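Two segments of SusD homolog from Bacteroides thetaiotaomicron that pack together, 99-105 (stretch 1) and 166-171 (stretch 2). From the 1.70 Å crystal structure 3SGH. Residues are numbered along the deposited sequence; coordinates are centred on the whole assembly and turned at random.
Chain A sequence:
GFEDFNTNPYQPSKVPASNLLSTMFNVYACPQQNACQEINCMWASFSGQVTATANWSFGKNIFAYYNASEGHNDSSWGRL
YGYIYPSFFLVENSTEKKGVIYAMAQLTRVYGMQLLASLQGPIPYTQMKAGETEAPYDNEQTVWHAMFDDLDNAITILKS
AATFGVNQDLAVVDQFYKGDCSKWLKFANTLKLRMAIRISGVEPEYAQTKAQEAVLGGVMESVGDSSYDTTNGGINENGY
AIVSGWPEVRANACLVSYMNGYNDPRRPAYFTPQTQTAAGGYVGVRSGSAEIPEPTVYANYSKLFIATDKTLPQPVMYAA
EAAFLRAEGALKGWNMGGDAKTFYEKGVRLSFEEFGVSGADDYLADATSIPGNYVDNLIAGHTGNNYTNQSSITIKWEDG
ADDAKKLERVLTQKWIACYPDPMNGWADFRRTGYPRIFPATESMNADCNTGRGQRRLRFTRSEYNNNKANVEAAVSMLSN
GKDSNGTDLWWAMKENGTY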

# COMPACT_ATOMS: atom_id res chain seq x y z
N GLY A 99 -15.46 -23.09 8.11
CA GLY A 99 -16.34 -22.63 7.02
C GLY A 99 -15.80 -21.39 6.33
O GLY A 99 -14.86 -20.76 6.81
N VAL A 100 -16.42 -21.06 5.20
CA VAL A 100 -15.98 -19.94 4.33
C VAL A 100 -16.09 -18.58 5.04
O VAL A 100 -15.26 -17.70 4.81
N ILE A 101 -17.05 -18.40 5.93
CA ILE A 101 -17.22 -17.09 6.58
C ILE A 101 -16.08 -16.91 7.58
O ILE A 101 -15.52 -15.83 7.66
N TYR A 102 -15.66 -17.99 8.26
CA TYR A 102 -14.52 -17.91 9.14
C TYR A 102 -13.24 -17.66 8.35
O TYR A 102 -12.41 -16.85 8.75
N ALA A 103 -13.07 -18.38 7.24
CA ALA A 103 -11.93 -18.18 6.35
C ALA A 103 -11.86 -16.70 5.94
O ALA A 103 -10.78 -16.09 5.96
N MSE A 104 -13.00 -16.13 5.53
CA MSE A 104 -13.00 -14.72 5.12
C MSE A 104 -12.67 -13.78 6.26
O MSE A 104 -12.07 -12.73 6.04
N ALA A 105 -13.09 -14.13 7.49
CA ALA A 105 -12.77 -13.29 8.66
C ALA A 105 -11.27 -13.34 8.95
O ALA A 105 -10.65 -12.33 9.22
N VAL A 166 -19.67 -20.96 -6.90
CA VAL A 166 -19.87 -19.71 -6.12
C VAL A 166 -20.58 -19.99 -4.80
O VAL A 166 -21.59 -20.71 -4.77
N ASN A 167 -20.07 -19.40 -3.72
CA ASN A 167 -20.57 -19.70 -2.37
C ASN A 167 -21.74 -18.77 -2.09
O ASN A 167 -21.61 -17.54 -2.18
N GLN A 168 -22.89 -19.36 -1.77
CA GLN A 168 -24.11 -18.56 -1.68
C GLN A 168 -24.17 -17.75 -0.37
O GLN A 168 -24.71 -16.65 -0.40
N ASP A 169 -23.59 -18.25 0.72
CA ASP A 169 -23.53 -17.45 1.99
C ASP A 169 -22.70 -16.17 1.79
O ASP A 169 -23.08 -15.06 2.19
N LEU A 170 -21.56 -16.35 1.16
CA LEU A 170 -20.62 -15.28 0.96
C LEU A 170 -21.18 -14.28 -0.09
O LEU A 170 -20.99 -13.07 0.05
N ALA A 171 -21.92 -14.77 -1.09
CA ALA A 171 -22.46 -13.90 -2.17
C ALA A 171 -23.34 -12.71 -1.66
O ALA A 171 -23.34 -11.61 -2.22

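This is a small apolar contact between the first turn of one helix and a short capped helical turn, burying 238 Å² in all and crossed by no hydrogen bond. Leu-170 is its centre: it points toward the other stretch in a t, p rotamer and meets three side chains of the helix 100-105. Leu-170 CD2 lies 3.9 Å from Val-100 CG1, while Leu-170 CD1 lies 3.9 Å from Met-104 CG and 4.3 Å from Ile-101 CD1. Both leucine methyls lie against Met-104, with CD2 also near Val-100 and CD1 near Ile-101, so one leucine packs against positions i, i+1 and i+4 of the helix. Val-100 (t) and Met-104, a selenomethionine with all three chi angles m, point toward the partner. Ile-101 leaves its backbone sideways, but its m, m rotamer brings Ile-101 CD1 back to within 4.2 Å of Asp-169 CB, a contact with the aliphatic part of an otherwise exposed acid.

The amide oxygen of Asn-167 is used within its own stretch. Asn-167 (t) caps the turn, its OD1 accepting from Leu-170 N at 3.0 Å, which ties down the backbone of the central leucine. Asn-167 ND2 lies 3.7 Å from Val-100 CG2, a packing contact. Tyr-102, Ala-103 and Ala-105 stay out of reach, leaving the contact to one face of the helix.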

# COMPACT_ATOMS: atom_id res chain seq x y z
CB VAL A 100 -16.78 -19.97 3.04
CG1 VAL A 100 -16.60 -18.66 2.23
CG2 VAL A 100 -16.36 -21.18 2.19
CB ILE A 101 -18.62 -16.92 7.24
CG1 ILE A 101 -19.71 -17.11 6.17
CG2 ILE A 101 -18.73 -15.58 7.97
CD1 ILE A 101 -19.56 -16.25 4.90
CB TYR A 102 -14.37 -19.17 9.98
CG TYR A 102 -13.19 -19.14 10.88
CD1 TYR A 102 -13.09 -18.20 11.90
CD2 TYR A 102 -12.15 -20.08 10.74
CE1 TYR A 102 -12.00 -18.17 12.74
CE2 TYR A 102 -11.05 -20.05 11.60
CZ TYR A 102 -11.01 -19.11 12.61
OH TYR A 102 -9.92 -19.06 13.48
CB ALA A 103 -12.05 -19.07 5.13
CB MSE A 104 -14.32 -14.34 4.44
CG MSE A 104 -14.51 -15.04 3.12
SE MSE A 104 -13.24 -14.56 1.81
CE MSE A 104 -13.18 -12.63 2.19
CB ALA A 105 -13.60 -13.74 9.88
CB VAL A 166 -20.71 -18.67 -6.91
CG1 VAL A 166 -21.12 -17.47 -5.97
CG2 VAL A 166 -19.93 -18.20 -8.16
CB ASN A 167 -19.46 -19.51 -1.37
CG ASN A 167 -19.86 -19.92 0.02
OD1 ASN A 167 -20.45 -19.14 0.76
ND2 ASN A 167 -19.58 -21.18 0.37
CB GLN A 168 -25.36 -19.43 -1.83
CG GLN A 168 -25.45 -20.19 -3.18
CD GLN A 168 -25.39 -19.28 -4.34
OE1 GLN A 168 -26.26 -18.42 -4.54
NE2 GLN A 168 -24.25 -19.36 -5.09
CB ASP A 169 -22.80 -18.24 3.09
CG ASP A 169 -23.58 -19.43 3.57
OD1 ASP A 169 -24.80 -19.48 3.32
OD2 ASP A 169 -22.96 -20.33 4.21
CB LEU A 170 -19.27 -15.86 0.58
CG LEU A 170 -18.17 -14.80 0.37
CD1 LEU A 170 -17.97 -13.91 1.60
CD2 LEU A 170 -16.90 -15.48 -0.03
CB ALA A 171 -23.23 -14.73 -3.20